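Long-range contact in phage tail sheath protein (Desulfitobacterium hafniense, PDB 3HXL), which probably forms, as a myovirus-type tail sheath protein, part of the contractile sheath that surrounds the tube of a phage-like tail: residues Gly228-Ala240 against Glu244-Ala256. Numbering follows the deposited sequence.
Sequences GKKIQVVLENYPA and EGVISVKNGVVLA
Strands 232-236 and 246-249 run parallel in the subtilisin-like region, V233 to V246 through E236 to V249 in register, within a larger mixed sheet where strand 202-204 flanks 232-236 on its other edge. Five backbone hydrogen bonds join them, from V233 N to G245 O at one end to N237 N to V249 O at the other; the last donor, just past the end of strand 232-236, stands 38° above the carbonyl plane. Beta-branched residues suit the buried faces: V234 CG1 meets V249 CG2 at 3.7 Å, while on the V233 face CG2 of V233 and CG2 of V246 press together at 3.3 Å, a tight fit. Side-chain amides serve the ends of the pairing. Q232, its chain extended beyond CG, sends NE2 to E244 O (2.9 Å), which lies close to the plane of the Q232 amide, and NE2 also bonds N344 OD1. N237 ND2 bonds K250 O (3.0 Å) and E236 OE1, whereas its OD1 accepts from a water that also takes a bond from K250 NZ; that lysine's charge is met by E311, and E236 OE2 by K213. Small enough to approach the N237-P239 backbone closely, S248 holds OG anti to its backbone N (chi1 -178°), where it receives Y238 N at 2.6 Å in a nearly straight bond (169°).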
ATOM      1  N   GLY A 228       0.061 -18.966   0.152  1.00 18.94           N
ATOM      2  CA  GLY A 228       1.398 -18.816   0.696  1.00 25.96           C
ATOM      3  C   GLY A 228       1.946 -17.426   0.414  1.00 23.14           C
ATOM      4  O   GLY A 228       3.160 -17.211   0.405  1.00 30.39           O
ATOM      5  N   LYS A 229       1.047 -16.479   0.163  1.00 21.79           N
ATOM      6  CA  LYS A 229       1.441 -15.099  -0.105  1.00 24.73           C
ATOM      7  C   LYS A 229       1.106 -14.314   1.157  1.00 22.15           C
ATOM      8  O   LYS A 229      -0.014 -13.835   1.331  1.00 17.86           O
ATOM      9  CB  LYS A 229       0.673 -14.537  -1.302  1.00 24.00           C
ATOM     10  CG  LYS A 229       1.240 -13.236  -1.822  1.00 29.07           C
ATOM     11  CD  LYS A 229       0.424 -12.684  -2.969  1.00 32.26           C
ATOM     12  CE  LYS A 229       1.067 -11.415  -3.509  1.00 30.42           C
ATOM     13  NZ  LYS A 229       0.127 -10.664  -4.380  1.00 45.27           N
ATOM     14  N   LYS A 230       2.092 -14.190   2.038  1.00 23.48           N
ATOM     15  CA  LYS A 230       1.905 -13.511   3.308  1.00 17.45           C
ATOM     16  C   LYS A 230       1.824 -11.990   3.219  1.00 20.71           C
ATOM     17  O   LYS A 230       2.804 -11.304   2.906  1.00 22.13           O
ATOM     18  CB  LYS A 230       3.007 -13.942   4.276  1.00 24.95           C
ATOM     19  CG  LYS A 230       3.141 -15.459   4.428  1.00 23.56           C
ATOM     20  CD  LYS A 230       1.903 -16.106   5.067  1.00 22.04           C
ATOM     21  CE  LYS A 230       2.057 -17.629   5.163  1.00 23.04           C
ATOM     22  NZ  LYS A 230       0.950 -18.283   5.926  1.00 27.42           N
ATOM     23  N   ILE A 231       0.628 -11.477   3.497  1.00 14.59           N
ATOM     24  CA  ILE A 231       0.337 -10.048   3.471  1.00 11.63           C
ATOM     25  C   ILE A 231      -0.668  -9.757   4.586  1.00 12.25           C
ATOM     26  O   ILE A 231      -1.167 -10.678   5.231  1.00 15.96           O
ATOM     27  CB  ILE A 231      -0.296  -9.631   2.113  1.00 17.70           C
ATOM     28  CG1 ILE A 231      -1.566 -10.446   1.852  1.00 25.23           C
ATOM     29  CG2 ILE A 231       0.684  -9.862   0.967  1.00 18.46           C
ATOM     30  CD1 ILE A 231      -2.834  -9.779   2.337  1.00 23.98           C
ATOM     31  N   GLN A 232      -0.953  -8.481   4.823  1.00 14.26           N
ATOM     32  CA  GLN A 232      -1.944  -8.100   5.821  1.00 19.20           C
ATOM     33  C   GLN A 232      -2.839  -7.001   5.276  1.00 16.77           C
ATOM     34  O   GLN A 232      -2.443  -6.232   4.395  1.00 14.64           O
ATOM     35  CB  GLN A 232      -1.293  -7.602   7.121  1.00 18.78           C
ATOM     36  CG  GLN A 232      -0.719  -8.694   8.040  1.00 12.98           C
ATOM     37  CD  GLN A 232      -0.187  -8.116   9.353  1.00 14.99           C
ATOM     38  OE1 GLN A 232       0.726  -7.286   9.353  1.00 14.35           O
ATOM     39  NE2 GLN A 232      -0.757  -8.553  10.475  1.00 10.25           N
ATOM     40  N   VAL A 233      -4.057  -6.949   5.801  1.00 12.19           N
ATOM     41  CA  VAL A 233      -5.021  -5.930   5.433  1.00 12.70           C
ATOM     42  C   VAL A 233      -5.327  -5.161   6.711  1.00 11.78           C
ATOM     43  O   VAL A 233      -5.445  -5.753   7.788  1.00 14.35           O
ATOM     44  CB  VAL A 233      -6.346  -6.543   4.892  1.00 12.35           C
ATOM     45  CG1 VAL A 233      -6.073  -7.342   3.632  1.00 10.87           C
ATOM     46  CG2 VAL A 233      -6.990  -7.407   5.953  1.00 17.76           C
ATOM     47  N   VAL A 234      -5.426  -3.844   6.580  1.00 14.47           N
ATOM     48  CA  VAL A 234      -5.709  -2.961   7.703  1.00 10.81           C
ATOM     49  C   VAL A 234      -7.089  -2.344   7.513  1.00 12.67           C
ATOM     50  O   VAL A 234      -7.320  -1.568   6.581  1.00 13.37           O
ATOM     51  CB  VAL A 234      -4.667  -1.828   7.801  1.00 14.17           C
ATOM     52  CG1 VAL A 234      -4.985  -0.929   8.991  1.00 16.18           C
ATOM     53  CG2 VAL A 234      -3.267  -2.430   7.939  1.00  8.34           C
ATOM     54  N   LEU A 235      -7.996  -2.702   8.414  1.00 13.88           N
ATOM     55  CA  LEU A 235      -9.371  -2.232   8.367  1.00 14.14           C
ATOM     56  C   LEU A 235      -9.702  -1.344   9.547  1.00 17.38           C
ATOM     57  O   LEU A 235      -8.912  -1.209  10.487  1.00 18.57           O
ATOM     58  CB  LEU A 235     -10.331  -3.424   8.370  1.00 19.26           C
ATOM     59  CG  LEU A 235      -9.994  -4.579   7.435  1.00 21.22           C
ATOM     60  CD1 LEU A 235     -11.011  -5.700   7.633  1.00 23.45           C
ATOM     61  CD2 LEU A 235     -10.004  -4.096   5.998  1.00 23.85           C
ATOM     62  N   GLU A 236     -10.893  -0.751   9.476  1.00 16.05           N
ATOM     63  CA  GLU A 236     -11.421   0.145  10.503  1.00 20.85           C
ATOM     64  C   GLU A 236     -12.496  -0.560  11.315  1.00 21.74           C
ATOM     65  O   GLU A 236     -13.455  -1.072  10.750  1.00 21.02           O
ATOM     66  CB  GLU A 236     -12.058   1.374   9.841  1.00 21.91           C
ATOM     67  CG  GLU A 236     -12.682   2.350  10.812  1.00 43.86           C
ATOM     68  CD  GLU A 236     -14.205   2.246  10.924  1.00 22.33           C
ATOM     69  OE1 GLU A 236     -14.746   2.961  11.778  1.00 38.92           O
ATOM     70  OE2 GLU A 236     -14.863   1.482  10.179  1.00 22.80           O
ATOM     71  N   ASN A 237     -12.336  -0.577  12.633  1.00 20.36           N
ATOM     72  CA  ASN A 237     -13.317  -1.187  13.522  1.00 21.38           C
ATOM     73  C   ASN A 237     -13.930  -2.504  13.028  1.00 22.74           C
ATOM     74  O   ASN A 237     -15.125  -2.580  12.730  1.00 21.21           O
ATOM     75  CB  ASN A 237     -14.428  -0.170  13.822  1.00 19.42           C
ATOM     76  CG  ASN A 237     -13.973   0.913  14.779  1.00 17.29           C
ATOM     77  OD1 ASN A 237     -13.896   0.692  15.986  1.00 24.03           O
ATOM     78  ND2 ASN A 237     -13.645   2.083  14.244  1.00 18.37           N
ATOM     79  N   TYR A 238     -13.105  -3.539  12.943  1.00 18.74           N
ATOM     80  CA  TYR A 238     -13.584  -4.844  12.516  1.00 17.19           C
ATOM     81  C   TYR A 238     -12.836  -5.958  13.234  1.00 16.77           C
ATOM     82  O   TYR A 238     -12.242  -6.837  12.604  1.00 19.10           O
ATOM     83  CB  TYR A 238     -13.427  -5.006  11.005  1.00 20.59           C
ATOM     84  CG  TYR A 238     -14.320  -6.078  10.425  1.00 23.75           C
ATOM     85  CD1 TYR A 238     -13.789  -7.270   9.929  1.00 19.59           C
ATOM     86  CD2 TYR A 238     -15.702  -5.894  10.368  1.00 29.47           C
ATOM     87  CE1 TYR A 238     -14.618  -8.256   9.383  1.00 22.11           C
ATOM     88  CE2 TYR A 238     -16.538  -6.868   9.827  1.00 31.18           C
ATOM     89  CZ  TYR A 238     -15.991  -8.044   9.335  1.00 30.61           C
ATOM     90  OH  TYR A 238     -16.818  -8.997   8.780  1.00 23.97           O
ATOM     91  N   PRO A 239     -12.845  -5.929  14.570  1.00 16.97           N
ATOM     92  CA  PRO A 239     -12.155  -6.961  15.342  1.00 17.78           C
ATOM     93  C   PRO A 239     -12.774  -8.341  15.112  1.00 21.79           C
ATOM     94  O   PRO A 239     -12.165  -9.364  15.423  1.00 22.31           O
ATOM     95  CB  PRO A 239     -12.310  -6.475  16.778  1.00 17.97           C
ATOM     96  CG  PRO A 239     -13.613  -5.746  16.747  1.00 17.95           C
ATOM     97  CD  PRO A 239     -13.515  -4.966  15.463  1.00 14.27           C
ATOM     98  N   ALA A 240     -13.980  -8.366  14.552  1.00 21.64           N
ATOM     99  CA  ALA A 240     -14.664  -9.630  14.289  1.00 24.96           C
ATOM    100  C   ALA A 240     -13.869 -10.534  13.345  1.00 25.28           C
ATOM    101  O   ALA A 240     -14.129 -11.741  13.257  1.00 20.31           O
ATOM    102  CB  ALA A 240     -16.068  -9.363  13.709  1.00 17.71           C
ATOM    103  N   GLU A 244      -4.959 -13.211  12.215  1.00 13.27           N
ATOM    104  CA  GLU A 244      -3.650 -12.537  12.248  1.00 17.73           C
ATOM    105  C   GLU A 244      -3.331 -11.767  10.970  1.00 18.56           C
ATOM    106  O   GLU A 244      -2.412 -10.938  10.941  1.00 14.90           O
ATOM    107  CB  GLU A 244      -2.520 -13.546  12.517  1.00 14.01           C
ATOM    108  CG  GLU A 244      -2.317 -14.588  11.418  1.00 18.01           C
ATOM    109  CD  GLU A 244      -3.119 -15.860  11.666  1.00 20.71           C
ATOM    110  OE1 GLU A 244      -4.084 -15.811  12.459  1.00 16.22           O
ATOM    111  OE2 GLU A 244      -2.782 -16.900  11.068  1.00 19.12           O
ATOM    112  N   GLY A 245      -4.086 -12.034   9.913  1.00 15.58           N
ATOM    113  CA  GLY A 245      -3.846 -11.338   8.665  1.00 10.16           C
ATOM    114  C   GLY A 245      -4.590 -10.017   8.596  1.00  9.59           C
ATOM    115  O   GLY A 245      -4.468  -9.282   7.619  1.00 17.53           O
ATOM    116  N   VAL A 246      -5.354  -9.701   9.638  1.00 15.92           N
ATOM    117  CA  VAL A 246      -6.127  -8.460   9.654  1.00 15.30           C
ATOM    118  C   VAL A 246      -5.879  -7.577  10.873  1.00 11.38           C
ATOM    119  O   VAL A 246      -5.960  -8.034  12.006  1.00 16.77           O
ATOM    120  CB  VAL A 246      -7.650  -8.747   9.599  1.00 16.26           C
ATOM    121  CG1 VAL A 246      -8.427  -7.444   9.678  1.00 23.11           C
ATOM    122  CG2 VAL A 246      -7.992  -9.503   8.329  1.00 16.90           C
ATOM    123  N   ILE A 247      -5.565  -6.308  10.629  1.00 16.29           N
ATOM    124  CA  ILE A 247      -5.356  -5.357  11.712  1.00 16.23           C
ATOM    125  C   ILE A 247      -6.581  -4.452  11.725  1.00 12.11           C
ATOM    126  O   ILE A 247      -7.020  -3.981  10.676  1.00 16.44           O
ATOM    127  CB  ILE A 247      -4.084  -4.496  11.484  1.00 11.15           C
ATOM    128  CG1 ILE A 247      -2.840  -5.391  11.546  1.00 12.50           C
ATOM    129  CG2 ILE A 247      -4.011  -3.392  12.535  1.00 15.30           C
ATOM    130  CD1 ILE A 247      -1.564  -4.730  11.006  1.00 11.60           C
ATOM    131  N   SER A 248      -7.143  -4.227  12.907  1.00 13.50           N
ATOM    132  CA  SER A 248      -8.335  -3.385  13.041  1.00 16.28           C
ATOM    133  C   SER A 248      -8.084  -2.113  13.852  1.00  8.98           C
ATOM    134  O   SER A 248      -7.918  -2.164  15.070  1.00 15.20           O
ATOM    135  CB  SER A 248      -9.470  -4.181  13.699  1.00 19.30           C
ATOM    136  OG  SER A 248     -10.652  -3.404  13.807  1.00 20.45           O
ATOM    137  N   VAL A 249      -8.080  -0.974  13.165  1.00 11.08           N
ATOM    138  CA  VAL A 249      -7.863   0.324  13.805  1.00 13.63           C
ATOM    139  C   VAL A 249      -9.178   0.797  14.426  1.00 14.52           C
ATOM    140  O   VAL A 249     -10.187   0.921  13.730  1.00 15.16           O
ATOM    141  CB  VAL A 249      -7.388   1.371  12.775  1.00 17.68           C
ATOM    142  CG1 VAL A 249      -7.070   2.687  13.470  1.00 17.18           C
ATOM    143  CG2 VAL A 249      -6.173   0.845  12.024  1.00 17.25           C
ATOM    144  N   LYS A 250      -9.158   1.064  15.730  1.00 14.76           N
ATOM    145  CA  LYS A 250     -10.355   1.486  16.461  1.00 19.14           C
ATOM    146  C   LYS A 250     -10.646   2.981  16.426  1.00 20.44           C
ATOM    147  O   LYS A 250     -11.790   3.399  16.184  1.00 17.57           O
ATOM    148  CB  LYS A 250     -10.259   1.035  17.927  1.00 17.76           C
ATOM    149  CG  LYS A 250     -11.554   1.206  18.735  1.00 18.43           C
ATOM    150  CD  LYS A 250     -11.370   0.757  20.181  1.00 15.02           C
ATOM    151  CE  LYS A 250     -12.686   0.798  20.968  1.00 18.41           C
ATOM    152  NZ  LYS A 250     -13.704  -0.153  20.416  1.00 13.92           N
ATOM    153  N   ASN A 251      -9.620   3.790  16.679  1.00 15.90           N
ATOM    154  CA  ASN A 251      -9.799   5.233  16.685  1.00 14.70           C
ATOM    155  C   ASN A 251      -8.881   5.971  15.715  1.00 18.32           C
ATOM    156  O   ASN A 251      -8.061   5.364  15.021  1.00 15.81           O
ATOM    157  CB  ASN A 251      -9.643   5.793  18.119  1.00 17.49           C
ATOM    158  CG  ASN A 251      -8.261   5.552  18.717  1.00 16.73           C
ATOM    159  OD1 ASN A 251      -7.491   4.731  18.227  1.00 16.17           O
ATOM    160  ND2 ASN A 251      -7.958   6.258  19.800  1.00 17.23           N
ATOM    161  N   GLY A 252      -9.049   7.285  15.665  1.00 19.15           N
ATOM    162  CA  GLY A 252      -8.248   8.109  14.784  1.00 15.42           C
ATOM    163  C   GLY A 252      -7.352   9.026  15.585  1.00 19.84           C
ATOM    164  O   GLY A 252      -7.146   8.827  16.787  1.00 17.39           O
ATOM    165  N   VAL A 253      -6.840  10.052  14.926  1.00 13.50           N
ATOM    166  CA  VAL A 253      -5.945  10.978  15.592  1.00 18.69           C
ATOM    167  C   VAL A 253      -6.205  12.417  15.200  1.00 21.15           C
ATOM    168  O   VAL A 253      -6.988  12.701  14.291  1.00 17.60           O
ATOM    169  CB  VAL A 253      -4.483  10.640  15.255  1.00 12.34           C
ATOM    170  CG1 VAL A 253      -4.147   9.233  15.738  1.00 16.63           C
ATOM    171  CG2 VAL A 253      -4.267  10.735  13.749  1.00 12.43           C
ATOM    172  N   VAL A 254      -5.549  13.326  15.913  1.00 13.82           N
ATOM    173  CA  VAL A 254      -5.659  14.744  15.630  1.00 16.07           C
ATOM    174  C   VAL A 254      -4.257  15.183  15.251  1.00 21.50           C
ATOM    175  O   VAL A 254      -3.308  14.981  16.014  1.00 16.43           O
ATOM    176  CB  VAL A 254      -6.138  15.534  16.860  1.00 22.44           C
ATOM    177  CG1 VAL A 254      -6.278  17.002  16.503  1.00 19.80           C
ATOM    178  CG2 VAL A 254      -7.482  14.976  17.342  1.00 17.96           C
ATOM    179  N   LEU A 255      -4.135  15.758  14.060  1.00 21.73           N
ATOM    180  CA  LEU A 255      -2.853  16.209  13.539  1.00 26.23           C
ATOM    181  C   LEU A 255      -2.445  17.581  14.074  1.00 29.30           C
ATOM    182  O   LEU A 255      -3.275  18.334  14.585  1.00 20.99           O
ATOM    183  CB  LEU A 255      -2.907  16.246  12.011  1.00 25.21           C
ATOM    184  CG  LEU A 255      -3.287  14.941  11.297  1.00 28.88           C
ATOM    185  CD1 LEU A 255      -3.150  15.133   9.788  1.00 22.12           C
ATOM    186  CD2 LEU A 255      -2.383  13.808  11.766  1.00 22.30           C
ATOM    187  N   ALA A 256      -1.161  17.901  13.955  1.00 24.95           N
ATOM    188  CA  ALA A 256      -0.661  19.183  14.436  1.00 26.34           C
ATOM    189  C   ALA A 256      -1.316  20.362  13.719  1.00 27.89           C
ATOM    190  O   ALA A 256      -1.391  21.460  14.267  1.00 35.69           O
ATOM    191  CB  ALA A 256       0.858  19.247  14.283  1.00 25.27           C
TER
HETATM  192  O   HOH W   1     -14.877   1.465  18.346  1.00 19.45           O